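Local structure of dihydroorotase (Saccharomyces cerevisiae S288C, 6L0A) at residues 7-12 with 34-39; 173-178 with 309-314; 209-214 with 285-290; 253-258 with 301-306. The protein catalyses the reversible interconversion of N-carbamoyl-L-aspartate and dihydroorotate, the third step of de novo pyrimidine synthesis, using two zinc ions per subunit. All coordinates share one frame; numbering follows the deposited sequence.

Contact 1 of 4, residues 7-12 with 34-39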
# COMPACT_ATOMS: atom_id res chain seq x y z
N LEU C 7 7.14 -10.04 -34.08
CA LEU C 7 8.05 -9.59 -33.03
C LEU C 7 9.34 -10.40 -33.00
O LEU C 7 10.25 -10.05 -32.24
CB LEU C 7 7.34 -9.66 -31.67
CG LEU C 7 6.17 -8.68 -31.53
CD1 LEU C 7 5.43 -8.89 -30.21
CD2 LEU C 7 6.64 -7.24 -31.65
N GLY C 8 9.44 -11.47 -33.78
CA GLY C 8 10.69 -12.20 -33.87
C GLY C 8 11.02 -12.94 -32.59
O GLY C 8 10.16 -13.60 -31.97
N LEU C 9 12.29 -12.86 -32.19
CA LEU C 9 12.78 -13.56 -31.00
C LEU C 9 12.61 -12.62 -29.82
O LEU C 9 13.46 -11.79 -29.53
CB LEU C 9 14.24 -13.98 -31.18
CG LEU C 9 14.52 -14.80 -32.45
CD1 LEU C 9 16.01 -14.98 -32.65
CD2 LEU C 9 13.79 -16.13 -32.39
N THR C 10 11.48 -12.74 -29.15
CA THR C 10 11.15 -11.90 -28.00
C THR C 10 11.96 -12.33 -26.78
O THR C 10 12.24 -13.51 -26.58
CB THR C 10 9.67 -12.02 -27.69
OG1 THR C 10 9.31 -13.40 -27.67
CG2 THR C 10 8.83 -11.31 -28.75
N CYS C 11 12.28 -11.35 -25.92
CA CYS C 11 12.99 -11.67 -24.68
C CYS C 11 12.31 -11.01 -23.48
O CYS C 11 11.87 -9.86 -23.54
CB CYS C 11 14.45 -11.25 -24.72
SG CYS C 11 14.78 -9.60 -25.30
N ASP C 12 12.26 -11.76 -22.39
CA ASP C 12 11.85 -11.26 -21.08
C ASP C 12 13.08 -11.41 -20.19
O ASP C 12 13.46 -12.53 -19.81
CB ASP C 12 10.65 -12.04 -20.55
CG ASP C 12 10.27 -11.65 -19.14
OD1 ASP C 12 10.93 -10.76 -18.55
OD2 ASP C 12 9.30 -12.23 -18.62
N GLY C 34 4.39 -15.57 -25.10
CA GLY C 34 5.00 -14.94 -26.24
C GLY C 34 6.48 -14.66 -26.13
O GLY C 34 6.99 -13.83 -26.89
N VAL C 35 7.19 -15.34 -25.24
CA VAL C 35 8.59 -15.03 -24.92
C VAL C 35 9.47 -16.18 -25.38
O VAL C 35 9.25 -17.34 -24.99
CB VAL C 35 8.77 -14.78 -23.41
CG1 VAL C 35 10.24 -14.74 -23.04
CG2 VAL C 35 8.05 -13.50 -23.00
N SER C 36 10.48 -15.86 -26.18
CA SER C 36 11.43 -16.85 -26.69
C SER C 36 12.64 -17.02 -25.77
O SER C 36 13.10 -18.15 -25.57
CB SER C 36 11.91 -16.44 -28.08
OG SER C 36 12.99 -17.27 -28.49
N ILE C 37 13.12 -15.92 -25.20
CA ILE C 37 14.35 -15.86 -24.41
C ILE C 37 13.99 -15.36 -23.01
O ILE C 37 13.33 -14.32 -22.89
CB ILE C 37 15.39 -14.93 -25.05
CG1 ILE C 37 15.75 -15.39 -26.47
CG2 ILE C 37 16.64 -14.83 -24.18
CD1 ILE C 37 16.20 -14.24 -27.37
N ALA C 38 14.43 -16.07 -21.98
CA ALA C 38 14.15 -15.72 -20.59
C ALA C 38 15.43 -15.64 -19.78
O ALA C 38 16.26 -16.56 -19.82
CB ALA C 38 13.21 -16.75 -19.95
N TYR C 39 15.60 -14.56 -19.01
CA TYR C 39 16.69 -14.44 -18.05
C TYR C 39 16.15 -14.84 -16.68
O TYR C 39 15.27 -14.16 -16.15
CB TYR C 39 17.24 -13.02 -18.03
CG TYR C 39 18.47 -12.83 -17.15
CD1 TYR C 39 19.66 -13.48 -17.44
CD2 TYR C 39 18.43 -11.97 -16.06
CE1 TYR C 39 20.80 -13.28 -16.64
CE2 TYR C 39 19.56 -11.77 -15.26
CZ TYR C 39 20.74 -12.43 -15.57
OH TYR C 39 21.88 -12.24 -14.80
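Leu-9 touches the partner segment first: its CB lies 4.3 Å from Ile-37 CD1. Thr-10 follows and uses both of its oxygens. Its OG1 sits between the backbone N and the carbonyl carbon (chi1 48°). Thr-10 OG1 donates to Gly-34 O; the modelled 2.5 Å is very short, and the exact length is doubtful. Gly-34 has positive phi and closes helix 20-32 with a Schellman motif. Thr-10 O accepts two N-H groups. Ile-37 N lies 2.9 Å from Thr-10 O, nearly in line with the carbonyl. Ser-36 N lies 3.0 Å from Thr-10 O, above the carbonyl plane. Regular parallel pairing then starts, Cys-11 with Ile-37 and Asp-12 with Ala-38. It joins the two strands of a beta-alpha-beta unit in the TIM barrel, with helix 20-32 as the crossover. Cys-11 CB packs on Ile-37 CB at 3.8 Å. Asp-12 points to the opposite face, where its CB meets Val-35 CG1 at 3.7 Å. Its carboxylate is held from outside: OD2 bonds Ser-257 OG and Gln-280 NE2, and OD1 bonds the backbone N of His-14. Asp-12 N donates to Ile-37 O at 2.8 Å, and Asp-12 O accepts from Tyr-39 N at 3.1 Å.

Contact 2 of 4, residues 173-178 with 309-314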
# COMPACT_ATOMS: atom_id res chain seq x y z
N ASN C 173 33.27 -0.39 -17.39
CA ASN C 173 33.05 -1.33 -18.48
C ASN C 173 32.03 -2.41 -18.14
O ASN C 173 31.71 -3.24 -19.00
CB ASN C 173 34.37 -2.00 -18.89
CG ASN C 173 35.37 -1.00 -19.46
OD1 ASN C 173 35.00 -0.12 -20.24
ND2 ASN C 173 36.63 -1.14 -19.07
N LEU C 174 31.52 -2.41 -16.91
CA LEU C 174 30.56 -3.43 -16.48
C LEU C 174 29.16 -3.09 -16.98
O LEU C 174 28.68 -1.97 -16.79
CB LEU C 174 30.59 -3.52 -14.95
CG LEU C 174 29.63 -4.46 -14.22
CD1 LEU C 174 29.90 -5.89 -14.63
CD2 LEU C 174 29.75 -4.29 -12.70
N LYS C 175 28.51 -4.06 -17.62
CA LYS C 175 27.10 -3.90 -17.95
C LYS C 175 26.28 -4.00 -16.67
O LYS C 175 26.40 -4.97 -15.91
CB LYS C 175 26.67 -4.97 -18.96
CG LYS C 175 27.17 -4.71 -20.38
CD LYS C 175 26.55 -5.65 -21.40
CE LYS C 175 27.28 -7.00 -21.47
NZ LYS C 175 26.74 -7.89 -22.55
N ILE C 176 25.47 -2.98 -16.41
CA ILE C 176 24.66 -2.91 -15.19
C ILE C 176 23.22 -2.62 -15.59
O ILE C 176 22.96 -1.75 -16.43
CB ILE C 176 25.17 -1.83 -14.22
CG1 ILE C 176 26.60 -2.11 -13.77
CG2 ILE C 176 24.27 -1.72 -12.99
CD1 ILE C 176 27.20 -0.96 -12.96
N ILE C 177 22.28 -3.32 -14.98
CA ILE C 177 20.87 -3.07 -15.22
C ILE C 177 20.21 -2.67 -13.92
O ILE C 177 20.29 -3.39 -12.92
CB ILE C 177 20.14 -4.28 -15.83
CG1 ILE C 177 20.78 -4.69 -17.15
CG2 ILE C 177 18.66 -3.93 -16.04
CD1 ILE C 177 20.14 -5.91 -17.78
N LEU C 178 19.54 -1.52 -13.93
CA LEU C 178 18.61 -1.17 -12.86
C LEU C 178 17.30 -1.88 -13.18
O LEU C 178 16.53 -1.42 -14.03
CB LEU C 178 18.45 0.34 -12.77
CG LEU C 178 17.63 0.87 -11.58
CD1 LEU C 178 18.20 0.42 -10.23
CD2 LEU C 178 17.53 2.38 -11.64
N ILE C 309 18.10 -8.35 -26.62
CA ILE C 309 19.03 -9.19 -27.37
C ILE C 309 20.37 -8.48 -27.55
O ILE C 309 21.44 -9.08 -27.39
CB ILE C 309 18.41 -9.60 -28.72
CG1 ILE C 309 17.45 -10.77 -28.51
CG2 ILE C 309 19.49 -9.93 -29.74
CD1 ILE C 309 16.59 -11.10 -29.71
N SER C 310 20.33 -7.19 -27.87
CA SER C 310 21.57 -6.43 -28.09
C SER C 310 22.37 -6.27 -26.79
O SER C 310 23.59 -6.46 -26.79
CB SER C 310 21.24 -5.07 -28.70
OG SER C 310 22.37 -4.21 -28.71
N PHE C 311 21.70 -5.93 -25.69
CA PHE C 311 22.40 -5.68 -24.43
C PHE C 311 23.03 -6.95 -23.88
O PHE C 311 24.15 -6.93 -23.37
CB PHE C 311 21.43 -5.06 -23.40
CG PHE C 311 22.10 -4.56 -22.16
CD1 PHE C 311 22.63 -3.28 -22.11
CD2 PHE C 311 22.21 -5.36 -21.03
CE1 PHE C 311 23.25 -2.80 -20.96
CE2 PHE C 311 22.83 -4.89 -19.89
CZ PHE C 311 23.34 -3.60 -19.86
N TYR C 312 22.30 -8.06 -23.93
CA TYR C 312 22.83 -9.32 -23.44
C TYR C 312 23.67 -10.03 -24.49
O TYR C 312 24.22 -11.10 -24.21
CB TYR C 312 21.69 -10.24 -22.98
CG TYR C 312 21.22 -9.97 -21.56
CD1 TYR C 312 20.23 -9.01 -21.30
CD2 TYR C 312 21.76 -10.66 -20.49
CE1 TYR C 312 19.81 -8.77 -19.98
CE2 TYR C 312 21.34 -10.43 -19.19
CZ TYR C 312 20.37 -9.48 -18.94
OH TYR C 312 19.97 -9.26 -17.64
N GLU C 313 23.77 -9.44 -25.68
CA GLU C 313 24.55 -9.97 -26.80
C GLU C 313 24.21 -11.43 -27.06
O GLU C 313 25.07 -12.31 -27.09
CB GLU C 313 26.05 -9.76 -26.57
CG GLU C 313 26.37 -8.28 -26.38
CD GLU C 313 27.84 -8.00 -26.03
OE1 GLU C 313 28.71 -8.32 -26.86
OE2 GLU C 313 28.08 -7.48 -24.93
N VAL C 314 22.91 -11.68 -27.25
CA VAL C 314 22.39 -13.01 -27.54
C VAL C 314 22.69 -13.33 -28.99
O VAL C 314 22.39 -12.54 -29.89
CB VAL C 314 20.88 -13.08 -27.26
CG1 VAL C 314 20.36 -14.50 -27.45
CG2 VAL C 314 20.57 -12.58 -25.85
O HOH W 1 26.59 -10.81 -21.90
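Lys-175 reaches from barrel strand 175-178 past Phe-311 to the C-terminal end of helix 300-312. That helix ends in a Schellman motif, with Glu-313 as the C-prime residue at positive phi. The lysine starts at the ring: CB lies 3.7 Å from Phe-311 CZ, and CG stays close to the same atom. CD stands over one face of the ring, offset toward its rim. Lys-175 CD makes a CH-pi contact, 4.2 Å from the centroid of the Phe-311 ring. The chain then bends at chi3 (-84°), which sets CE near Glu-313 OE2. NZ has three partners. Lys-175 NZ bonds Phe-311 O at 2.9 Å, in the carbonyl plane. Lys-175 NZ forms a salt bridge with Glu-313 OE2 at 2.8 Å, on the anti side of that oxygen. A water accepts from Lys-175 NZ at 3.0 Å. The same water gives a weak bond to Tyr-312 O. The carbonyl of Phe-311 at the helix end and the carboxylate would both be expected to stabilise a charged ammonium group. Further along the strand, Ile-177 CG1 packs against Phe-311 CE2 at 3.4 Å. Tyr-312 OH bonds Asn-135 ND2, and Ile-177 CD1 lies 3.4 Å from the same Tyr-312 OH.

Contact 3 of 4, residues 209-214 with 285-290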
# COMPACT_ATOMS: atom_id res chain seq x y z
N LEU C 209 11.77 -2.60 -17.60
CA LEU C 209 10.44 -2.18 -17.18
C LEU C 209 9.52 -3.38 -17.24
O LEU C 209 9.56 -4.16 -18.20
CB LEU C 209 9.91 -1.04 -18.05
CG LEU C 209 10.79 0.22 -18.02
CD1 LEU C 209 10.36 1.19 -19.12
CD2 LEU C 209 10.72 0.90 -16.65
N THR C 210 8.70 -3.55 -16.20
CA THR C 210 7.78 -4.66 -16.12
C THR C 210 6.50 -4.33 -16.87
O THR C 210 6.25 -3.18 -17.26
CB THR C 210 7.41 -4.97 -14.68
OG1 THR C 210 6.61 -3.89 -14.18
CG2 THR C 210 8.66 -5.14 -13.82
N ALA C 211 5.67 -5.35 -17.05
CA ALA C 211 4.32 -5.11 -17.55
C ALA C 211 3.48 -4.38 -16.51
O ALA C 211 2.79 -3.41 -16.82
CB ALA C 211 3.66 -6.43 -17.94
N HIS C 212 3.54 -4.82 -15.25
CA HIS C 212 2.55 -4.33 -14.29
C HIS C 212 2.83 -2.89 -13.86
O HIS C 212 1.89 -2.16 -13.51
CB HIS C 212 2.44 -5.27 -13.09
CG HIS C 212 3.75 -5.66 -12.48
ND1 HIS C 212 4.56 -6.64 -13.02
CD2 HIS C 212 4.36 -5.25 -11.34
CE1 HIS C 212 5.63 -6.79 -12.25
NE2 HIS C 212 5.52 -5.97 -11.22
N HIS C 213 4.09 -2.45 -13.89
CA HIS C 213 4.34 -1.06 -13.54
C HIS C 213 3.93 -0.09 -14.65
O HIS C 213 3.93 1.12 -14.40
CB HIS C 213 5.81 -0.86 -13.19
CG HIS C 213 6.20 -1.49 -11.88
ND1 HIS C 213 7.04 -2.58 -11.78
CD2 HIS C 213 5.84 -1.17 -10.60
CE1 HIS C 213 7.18 -2.91 -10.50
NE2 HIS C 213 6.47 -2.07 -9.77
N LEU C 214 3.61 -0.58 -15.85
CA LEU C 214 3.04 0.26 -16.89
C LEU C 214 1.55 0.48 -16.70
O LEU C 214 0.97 1.33 -17.39
CB LEU C 214 3.30 -0.35 -18.27
CG LEU C 214 4.78 -0.62 -18.60
CD1 LEU C 214 4.93 -1.09 -20.04
CD2 LEU C 214 5.63 0.62 -18.33
N PRO C 285 1.15 -9.90 -24.73
CA PRO C 285 -0.14 -9.19 -24.83
C PRO C 285 -0.32 -8.04 -23.85
O PRO C 285 -0.91 -7.02 -24.24
CB PRO C 285 -1.16 -10.31 -24.59
CG PRO C 285 -0.48 -11.55 -25.07
CD PRO C 285 0.97 -11.37 -24.72
N TYR C 286 0.16 -8.14 -22.60
CA TYR C 286 0.08 -7.00 -21.68
C TYR C 286 0.82 -5.80 -22.25
O TYR C 286 0.31 -4.67 -22.24
CB TYR C 286 0.69 -7.34 -20.31
CG TYR C 286 -0.02 -8.36 -19.45
CD1 TYR C 286 -1.37 -8.21 -19.12
CD2 TYR C 286 0.66 -9.44 -18.94
CE1 TYR C 286 -2.01 -9.14 -18.33
CE2 TYR C 286 0.04 -10.38 -18.13
CZ TYR C 286 -1.30 -10.22 -17.83
OH TYR C 286 -1.91 -11.15 -17.05
N ILE C 287 2.05 -6.02 -22.71
CA ILE C 287 2.86 -4.91 -23.21
C ILE C 287 2.23 -4.32 -24.47
O ILE C 287 2.24 -3.10 -24.67
CB ILE C 287 4.30 -5.40 -23.46
CG1 ILE C 287 4.91 -5.93 -22.16
CG2 ILE C 287 5.13 -4.28 -24.03
CD1 ILE C 287 5.05 -4.86 -21.09
N ALA C 288 1.69 -5.18 -25.33
CA ALA C 288 1.04 -4.71 -26.54
C ALA C 288 -0.13 -3.80 -26.22
O ALA C 288 -0.37 -2.81 -26.93
CB ALA C 288 0.58 -5.91 -27.38
N GLN C 289 -0.84 -4.09 -25.13
CA GLN C 289 -1.93 -3.21 -24.71
C GLN C 289 -1.42 -1.79 -24.50
O GLN C 289 -2.05 -0.82 -24.95
CB GLN C 289 -2.56 -3.75 -23.43
CG GLN C 289 -3.96 -3.19 -23.14
CD GLN C 289 -4.92 -3.48 -24.27
OE1 GLN C 289 -5.01 -4.61 -24.75
NE2 GLN C 289 -5.66 -2.46 -24.69
N VAL C 290 -0.28 -1.65 -23.84
CA VAL C 290 0.27 -0.33 -23.54
C VAL C 290 0.71 0.37 -24.81
O VAL C 290 0.43 1.56 -25.02
CB VAL C 290 1.43 -0.46 -22.54
CG1 VAL C 290 2.06 0.91 -22.28
CG2 VAL C 290 0.93 -1.11 -21.26
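Leu-214, Ile-287 and Ala-211 bury the most surface here, and they meet by apolar side-chain packing. Ile-287 lies in the middle of the contact. Its CG1 is anti to the carbonyl carbon (chi1 -60°), and chi2 of -63° turns CD1 toward the loop. Ile-287 CD1 lies 3.6 Å from Ala-211 CA and 3.9 Å from Leu-214 CD1, so one methyl touches both loop residues. Ala-211 CB also meets the CB of the preceding helix residue, Tyr-286, at 3.9 Å. Tyr-286 then leads away from the loop, and its OH bonds Phe-349 O. The loop follows strand 205-209 of the TIM barrel, at the end of the strand that faces the metal site, and helix 283-293 packs against the loop. An ST motif shapes the loop: Thr-210 OG1 accepts from His-213 N at 2.9 Å. The same Thr-210 OG1 is hydrogen-bonded to His-213 ND1 at 2.8 Å, and it lies over the centre of the His-212 ring. This turn brings Ala-211 and Leu-214 to the same side, toward the helix. Leu-214 crosses Val-290 at about a right angle, with Leu-214 CB 3.9 Å from Val-290 CG2. Beyond the contact, Leu-214 also packs on Val-243 of helix 236-246, while Ile-287 touches Leu-300, Phe-303 and Val-304 of helix 300-312.

Contact 4 of 4, residues 253-258 with 301-306. With ZN (zinc ion), chain K; LMR ((2S)-2-hydroxybutanedioic acid), chain M.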
# COMPACT_ATOMS: atom_id res chain seq x y z
N PHE C 253 16.13 1.06 -22.38
CA PHE C 253 14.95 0.54 -21.69
C PHE C 253 14.47 -0.68 -22.46
O PHE C 253 14.31 -0.61 -23.68
CB PHE C 253 13.82 1.59 -21.61
CG PHE C 253 14.20 2.85 -20.87
CD1 PHE C 253 14.50 2.82 -19.52
CD2 PHE C 253 14.22 4.07 -21.53
CE1 PHE C 253 14.84 3.98 -18.85
CE2 PHE C 253 14.56 5.24 -20.85
CZ PHE C 253 14.87 5.19 -19.51
N PHE C 254 14.25 -1.79 -21.76
CA PHE C 254 13.65 -2.95 -22.42
C PHE C 254 12.90 -3.78 -21.40
O PHE C 254 12.91 -3.49 -20.20
CB PHE C 254 14.69 -3.78 -23.20
CG PHE C 254 15.93 -4.15 -22.42
CD1 PHE C 254 17.09 -3.39 -22.53
CD2 PHE C 254 15.96 -5.29 -21.63
CE1 PHE C 254 18.25 -3.74 -21.85
CE2 PHE C 254 17.12 -5.65 -20.95
CZ PHE C 254 18.26 -4.87 -21.06
N PHE C 255 12.21 -4.81 -21.90
CA PHE C 255 11.22 -5.54 -21.13
C PHE C 255 11.86 -6.55 -20.19
O PHE C 255 12.65 -7.40 -20.62
CB PHE C 255 10.27 -6.28 -22.07
CG PHE C 255 9.22 -7.10 -21.39
CD1 PHE C 255 8.40 -6.55 -20.42
CD2 PHE C 255 9.02 -8.43 -21.76
CE1 PHE C 255 7.41 -7.32 -19.83
CE2 PHE C 255 8.03 -9.20 -21.17
CZ PHE C 255 7.22 -8.63 -20.20
N GLY C 256 11.50 -6.47 -18.91
CA GLY C 256 11.76 -7.55 -17.97
C GLY C 256 10.53 -7.67 -17.11
O GLY C 256 10.19 -6.72 -16.40
N SER C 257 9.82 -8.80 -17.17
CA SER C 257 8.50 -8.84 -16.56
C SER C 257 8.56 -8.80 -15.05
O SER C 257 7.64 -8.28 -14.40
CB SER C 257 7.76 -10.11 -17.00
OG SER C 257 8.38 -11.27 -16.48
N ASP C 258 9.61 -9.36 -14.46
CA ASP C 258 9.61 -9.72 -13.05
C ASP C 258 8.35 -10.49 -12.70
O ASP C 258 7.75 -10.30 -11.65
CB ASP C 258 9.76 -8.49 -12.14
CG ASP C 258 10.13 -8.87 -10.72
OD1 ASP C 258 10.60 -10.01 -10.54
OD2 ASP C 258 9.91 -8.07 -9.78
N LYS C 301 8.68 -3.87 -31.09
CA LYS C 301 9.71 -4.88 -31.34
C LYS C 301 11.02 -4.51 -30.66
O LYS C 301 11.74 -5.38 -30.17
CB LYS C 301 9.91 -5.06 -32.84
CG LYS C 301 11.04 -6.03 -33.18
CD LYS C 301 10.77 -6.79 -34.47
CE LYS C 301 11.79 -7.91 -34.66
NZ LYS C 301 13.17 -7.34 -34.73
N GLY C 302 11.36 -3.22 -30.63
CA GLY C 302 12.57 -2.82 -29.94
C GLY C 302 12.49 -3.11 -28.45
O GLY C 302 13.44 -3.64 -27.87
N PHE C 303 11.34 -2.83 -27.84
CA PHE C 303 11.22 -2.94 -26.38
C PHE C 303 11.20 -4.39 -25.92
O PHE C 303 11.76 -4.71 -24.86
CB PHE C 303 9.97 -2.21 -25.91
CG PHE C 303 9.73 -2.31 -24.42
CD1 PHE C 303 10.53 -1.60 -23.54
CD2 PHE C 303 8.73 -3.10 -23.92
CE1 PHE C 303 10.32 -1.70 -22.15
CE2 PHE C 303 8.50 -3.20 -22.55
CZ PHE C 303 9.31 -2.50 -21.67
N VAL C 304 10.59 -5.29 -26.69
CA VAL C 304 10.44 -6.69 -26.29
C VAL C 304 11.35 -7.64 -27.06
O VAL C 304 11.23 -8.85 -26.87
CB VAL C 304 8.98 -7.17 -26.39
CG1 VAL C 304 8.05 -6.29 -25.54
CG2 VAL C 304 8.52 -7.19 -27.85
N SER C 305 12.23 -7.13 -27.92
CA SER C 305 13.15 -8.05 -28.59
C SER C 305 14.51 -7.43 -28.88
O SER C 305 15.52 -7.91 -28.36
CB SER C 305 12.54 -8.59 -29.89
OG SER C 305 13.42 -9.54 -30.48
N ASP C 306 14.55 -6.37 -29.69
CA ASP C 306 15.83 -5.86 -30.19
C ASP C 306 16.78 -5.48 -29.05
O ASP C 306 17.95 -5.88 -29.04
CB ASP C 306 15.61 -4.65 -31.11
CG ASP C 306 14.73 -4.96 -32.30
OD1 ASP C 306 14.45 -6.15 -32.57
OD2 ASP C 306 14.31 -4.00 -32.97
ZN ZN K . 12.49 -10.30 -9.80
C1 LMR M . 11.02 -9.24 -6.61
O1A LMR M . 11.46 -9.14 -7.79
O1B LMR M . 11.24 -8.28 -5.85
C2 LMR M . 10.26 -10.48 -6.09
O2 LMR M . 8.93 -10.26 -5.68
C3 LMR M . 10.06 -11.47 -7.19
C4 LMR M . 9.88 -12.73 -6.38
O4A LMR M . 8.86 -12.93 -5.64
O4B LMR M . 10.83 -13.52 -6.50
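Phe-255 and Phe-303 meet through both backbone and side chain. One backbone hydrogen bond crosses the contact: Phe-255 N donates to Phe-303 O at 3.0 Å, with a bent N-H...O angle of 141°. The helix around this carbonyl is irregular. It takes a wider pi-type turn at 302-306, with Asp-306 N bonded to Lys-301 O. The axes of strand 253-255 and helix segment 301-306 cross at -66°. Val-304 also pairs through its backbone with Cys-11, so the helix is bonded to two barrel strands.

The apolar packing centres on the Phe-303 ring. Its CG is anti to the backbone N (chi1 178°), which turns the side chain toward the strand. The ring lies against the strand backbone, with Phe-303 CE1 3.4 Å from Phe-254 C. Phe-255 CA stands over one face. Phe-303 CE2 meets Phe-255 CB at 3.6 Å, and Val-304 CG1 packs on that same CB more loosely. Ile-287 of helix 283-293 also touches Phe-255.

Metal binding lies beyond the strand. Asp-258 OD1 binds a zinc ion at 2.1 Å, and malate O1A also binds this zinc, at 2.5 Å. His-14, His-16 and Lys-98 complete the site. Malate O1A lies close to both carboxylate oxygens of Asp-258, nearer OD2 at 2.7 Å. The zinc is thus shared by the carboxylates of Asp-258 and malate, and its positive charge would be expected to offset the repulsion between these two acidic groups.

In the fold
Helix 300-312 runs through contacts 2 and 4 and also touches contact 1. It lies against the starts of several barrel strands, across the end remote from the zinc ions. Contacts 1 and 4 are closest, with centres 8 Å apart. They are tied by the Asp-12 to Ser-257 bond, next to the zinc ligand Asp-258. Contacts 3 and 4 have centres 10 Å apart. Backbone bonds join Leu-209 N to Phe-254 O (3.0 Å) and Gly-256 N to Leu-209 O (3.1 Å). Phe-254 packs on Ile-177, Phe-311 and Tyr-312, joining contact 4 to contact 2. The side chain of Thr-210 is about 8 Å from the bound malate. The side chain of Ile-177 is about 12 Å from the bound malate.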